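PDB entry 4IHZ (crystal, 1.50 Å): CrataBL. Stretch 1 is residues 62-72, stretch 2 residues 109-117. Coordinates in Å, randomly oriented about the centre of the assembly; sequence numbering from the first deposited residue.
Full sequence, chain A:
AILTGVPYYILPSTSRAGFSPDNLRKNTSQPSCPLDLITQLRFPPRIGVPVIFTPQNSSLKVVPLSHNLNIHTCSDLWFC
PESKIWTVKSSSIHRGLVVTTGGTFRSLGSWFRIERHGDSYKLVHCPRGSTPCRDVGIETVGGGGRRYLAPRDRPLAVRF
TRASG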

# COMPACT_ATOMS: atom_id res chain seq x y z
N VAL A 62 -12.25 19.28 -9.66
CA VAL A 62 -11.54 19.20 -10.92
C VAL A 62 -10.05 19.18 -10.62
O VAL A 62 -9.55 19.96 -9.81
CB VAL A 62 -11.89 20.43 -11.83
CG1 VAL A 62 -11.03 20.47 -13.09
CG2 VAL A 62 -13.37 20.38 -12.19
N VAL A 63 -9.34 18.26 -11.25
CA VAL A 63 -7.90 18.18 -11.13
C VAL A 63 -7.24 19.34 -11.90
O VAL A 63 -7.38 19.43 -13.11
CB VAL A 63 -7.42 16.84 -11.72
CG1 VAL A 63 -5.90 16.75 -11.73
CG2 VAL A 63 -8.05 15.67 -10.97
N PRO A 64 -6.48 20.21 -11.19
CA PRO A 64 -5.84 21.31 -11.91
C PRO A 64 -4.61 20.82 -12.64
O PRO A 64 -3.92 19.92 -12.16
CB PRO A 64 -5.42 22.28 -10.81
CG PRO A 64 -5.91 21.73 -9.55
CD PRO A 64 -6.20 20.28 -9.74
N LEU A 65 -4.35 21.41 -13.81
CA LEU A 65 -3.14 21.13 -14.54
C LEU A 65 -2.00 21.87 -13.87
O LEU A 65 -2.22 22.90 -13.21
CB LEU A 65 -3.29 21.65 -15.99
CG LEU A 65 -4.45 21.00 -16.76
CD1 LEU A 65 -4.59 21.51 -18.18
CD2 LEU A 65 -4.33 19.48 -16.77
N SER A 66 -0.78 21.38 -14.09
CA SER A 66 0.42 22.05 -13.62
C SER A 66 0.43 22.26 -12.11
O SER A 66 0.95 23.26 -11.61
CB SER A 66 0.62 23.38 -14.39
OG SER A 66 0.91 23.09 -15.74
N HIS A 67 -0.13 21.28 -11.38
CA HIS A 67 -0.34 21.38 -9.92
C HIS A 67 -0.09 19.99 -9.30
O HIS A 67 -0.55 18.98 -9.84
CB HIS A 67 -1.77 21.86 -9.66
CG HIS A 67 -2.19 21.80 -8.22
ND1 HIS A 67 -2.11 22.90 -7.38
CD2 HIS A 67 -2.70 20.79 -7.48
CE1 HIS A 67 -2.56 22.56 -6.18
NE2 HIS A 67 -2.92 21.28 -6.21
N ASN A 68 0.66 19.95 -8.21
CA ASN A 68 0.99 18.67 -7.53
C ASN A 68 -0.22 17.80 -7.31
O ASN A 68 -1.25 18.27 -6.82
CB ASN A 68 1.60 18.94 -6.15
CG ASN A 68 3.02 19.47 -6.22
OD1 ASN A 68 3.69 19.35 -7.23
ND2 ASN A 68 3.49 20.06 -5.10
N LEU A 69 -0.10 16.52 -7.66
CA LEU A 69 -1.11 15.54 -7.34
C LEU A 69 -0.45 14.19 -7.05
O LEU A 69 0.75 13.98 -7.35
CB LEU A 69 -2.11 15.39 -8.49
CG LEU A 69 -1.54 15.28 -9.90
CD1 LEU A 69 -1.10 13.83 -10.11
CD2 LEU A 69 -2.60 15.65 -10.93
N ASN A 70 -1.21 13.32 -6.41
CA ASN A 70 -0.81 11.92 -6.29
C ASN A 70 -1.58 11.14 -7.32
O ASN A 70 -2.65 11.55 -7.76
CB ASN A 70 -1.07 11.36 -4.88
CG ASN A 70 -0.17 11.98 -3.83
OD1 ASN A 70 -0.50 11.97 -2.67
ND2 ASN A 70 0.93 12.61 -4.26
N ILE A 71 -1.03 10.00 -7.69
CA ILE A 71 -1.65 9.08 -8.63
C ILE A 71 -1.66 7.75 -7.92
O ILE A 71 -0.66 7.36 -7.30
CB ILE A 71 -0.82 8.92 -9.89
CG1 ILE A 71 -0.62 10.27 -10.58
CG2 ILE A 71 -1.51 7.92 -10.87
CD1 ILE A 71 0.38 10.16 -11.74
N HIS A 72 -2.78 7.05 -7.99
CA HIS A 72 -2.79 5.66 -7.55
C HIS A 72 -3.54 4.78 -8.49
O HIS A 72 -4.46 5.23 -9.17
CB HIS A 72 -3.29 5.52 -6.11
CG HIS A 72 -4.78 5.67 -5.90
ND1 HIS A 72 -5.35 6.85 -5.49
CD2 HIS A 72 -5.77 4.75 -5.96
CE1 HIS A 72 -6.64 6.66 -5.32
NE2 HIS A 72 -6.93 5.40 -5.58
N GLY A 109 8.19 12.22 -2.28
CA GLY A 109 8.53 11.56 -3.52
C GLY A 109 7.30 11.21 -4.34
O GLY A 109 7.43 10.63 -5.40
N SER A 110 6.12 11.63 -3.86
CA SER A 110 4.81 11.18 -4.40
C SER A 110 4.21 12.09 -5.48
O SER A 110 3.16 11.78 -6.04
CB SER A 110 3.74 11.15 -3.26
OG SER A 110 3.38 12.48 -2.80
N TRP A 111 4.83 13.25 -5.70
CA TRP A 111 4.15 14.28 -6.47
C TRP A 111 4.41 14.21 -7.97
O TRP A 111 5.56 14.25 -8.45
CB TRP A 111 4.56 15.67 -5.94
CG TRP A 111 4.15 15.86 -4.48
CD1 TRP A 111 4.98 16.00 -3.40
CD2 TRP A 111 2.80 15.90 -3.96
NE1 TRP A 111 4.24 16.15 -2.24
CE2 TRP A 111 2.91 16.09 -2.55
CE3 TRP A 111 1.53 15.80 -4.54
CZ2 TRP A 111 1.79 16.20 -1.71
CZ3 TRP A 111 0.40 15.90 -3.70
CH2 TRP A 111 0.54 16.09 -2.30
N PHE A 112 3.30 14.13 -8.69
CA PHE A 112 3.33 14.25 -10.16
C PHE A 112 2.48 15.44 -10.55
O PHE A 112 1.75 16.00 -9.72
CB PHE A 112 2.72 12.98 -10.79
CG PHE A 112 3.52 11.74 -10.53
CD1 PHE A 112 4.38 11.24 -11.52
CD2 PHE A 112 3.40 11.03 -9.31
CE1 PHE A 112 5.11 10.09 -11.31
CE2 PHE A 112 4.13 9.87 -9.08
CZ PHE A 112 4.97 9.38 -10.07
N ARG A 113 2.55 15.83 -11.83
CA ARG A 113 1.60 16.79 -12.35
C ARG A 113 1.19 16.35 -13.74
O ARG A 113 1.93 15.64 -14.41
CB ARG A 113 2.22 18.21 -12.47
CG ARG A 113 2.70 18.73 -11.13
CD ARG A 113 3.38 20.09 -11.28
NE ARG A 113 3.86 20.47 -9.96
CZ ARG A 113 4.33 21.67 -9.65
NH1 ARG A 113 4.38 22.63 -10.58
NH2 ARG A 113 4.73 21.90 -8.42
N ILE A 114 0.01 16.81 -14.15
CA ILE A 114 -0.46 16.66 -15.54
C ILE A 114 -0.23 18.03 -16.20
O ILE A 114 -0.71 19.05 -15.69
CB ILE A 114 -1.95 16.31 -15.59
CG1 ILE A 114 -2.18 14.95 -14.92
CG2 ILE A 114 -2.43 16.27 -17.06
CD1 ILE A 114 -3.69 14.58 -14.74
N GLU A 115 0.52 18.03 -17.29
CA GLU A 115 0.78 19.31 -18.02
C GLU A 115 0.34 19.20 -19.44
O GLU A 115 0.40 18.12 -20.02
CB GLU A 115 2.26 19.69 -17.96
CG GLU A 115 2.72 19.99 -16.52
CD GLU A 115 4.19 20.32 -16.37
OE1 GLU A 115 4.94 20.29 -17.37
OE2 GLU A 115 4.60 20.58 -15.21
N ARG A 116 -0.08 20.32 -20.03
CA ARG A 116 -0.37 20.27 -21.46
C ARG A 116 0.90 20.07 -22.27
O ARG A 116 1.97 20.56 -21.92
CB ARG A 116 -1.08 21.53 -21.95
CG ARG A 116 -2.45 21.69 -21.33
CD ARG A 116 -3.25 22.72 -22.08
NE ARG A 116 -4.64 22.75 -21.58
CZ ARG A 116 -5.58 21.87 -21.92
NH1 ARG A 116 -5.32 20.87 -22.76
NH2 ARG A 116 -6.79 21.97 -21.38
N HIS A 117 0.76 19.34 -23.36
CA HIS A 117 1.89 19.00 -24.22
C HIS A 117 1.30 18.91 -25.60
O HIS A 117 0.60 17.95 -25.94
CB HIS A 117 2.48 17.65 -23.78
CG HIS A 117 3.61 17.18 -24.63
ND1 HIS A 117 4.85 17.79 -24.63
CD2 HIS A 117 3.71 16.15 -25.50
CE1 HIS A 117 5.65 17.17 -25.48
NE2 HIS A 117 4.97 16.17 -26.03
O HOH W 1 -1.45 18.64 -12.39
O HOH W 2 1.55 9.64 -6.33

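What fixes the two backbones against each other? A single antiparallel bridge pairs Leu69 with Phe112: Leu69 N donates to Phe112 O at 2.8 Å, and Phe112 N donates to Leu69 O at 2.9 Å. The strands run at 98° to one another, and the bridge is a single one. The next direct main-chain hydrogen bond is at Ser66, whose N donates to Ile114 O at 2.8 Å, almost straight. Between these two sites the backbones leave room for water 1, which accepts from His67 N at 3.1 Å and Ile114 N at 2.9 Å and lies 2.8 Å from Pro64 O. The water thus occupies a gap that the main chains leave unfilled.

How do the apolar side chains fit together? Ile114 is the bump that several residues of the first stretch surround. Its CG2 lies 3.7 Å from Leu65 CD2, its CG1 is 4.1 Å from Leu69 CD2, and its CD1 reaches to 4.3 Å from Val63 CG1. Branching at CB gives Ile114 methyl groups on two sides, and each finds a neighbour. The CA-to-CB bond of Leu69 points away from the second stretch, but the end of the side chain comes nearer, putting CD1 4.0 Å from Phe112 CB. Farther along, Ile71 points toward the second stretch and sets CD1 over the face of the Phe112 ring, 4.2 Å from its centroid, a CH-pi contact in which a compact methyl covers a flat surface.

What does the Trp111 ring fit into? It slides between two asparagines, with Asn70 ND2 over one face and Asn68 ND2 over the opposite face. The flat indole suits this narrow slot: Asn70 ND2 is 3.3 Å from Trp111 CE3, and Asn68 CB is 3.5 Å from the same atom. Asn70 ND2 also makes weak hydrogen bonds to Ser110, 2.9 Å to OG and 3.0 Å to O. Just beyond, water 2 accepts from Ile71 N at 2.9 Å and lies 2.7 Å from Ser110 O.

How does a charged side chain join this contact? Arg113 extends its chain, with chi2 and chi3 both t, until its guanidinium meets Asn68 edge-on. Arg113 NE and Arg113 NH2 each donate to Asn68 OD1 at 3.0 Å, so one carbonyl oxygen receives both. His67 CA covers one face of the guanidinium. Near the exposed border, Leu65 CD1 similarly lies over the guanidinium of Arg116, 3.6 Å from Arg116 NE, a methyl resting on a flat group. Together the stretches bury 809 Å².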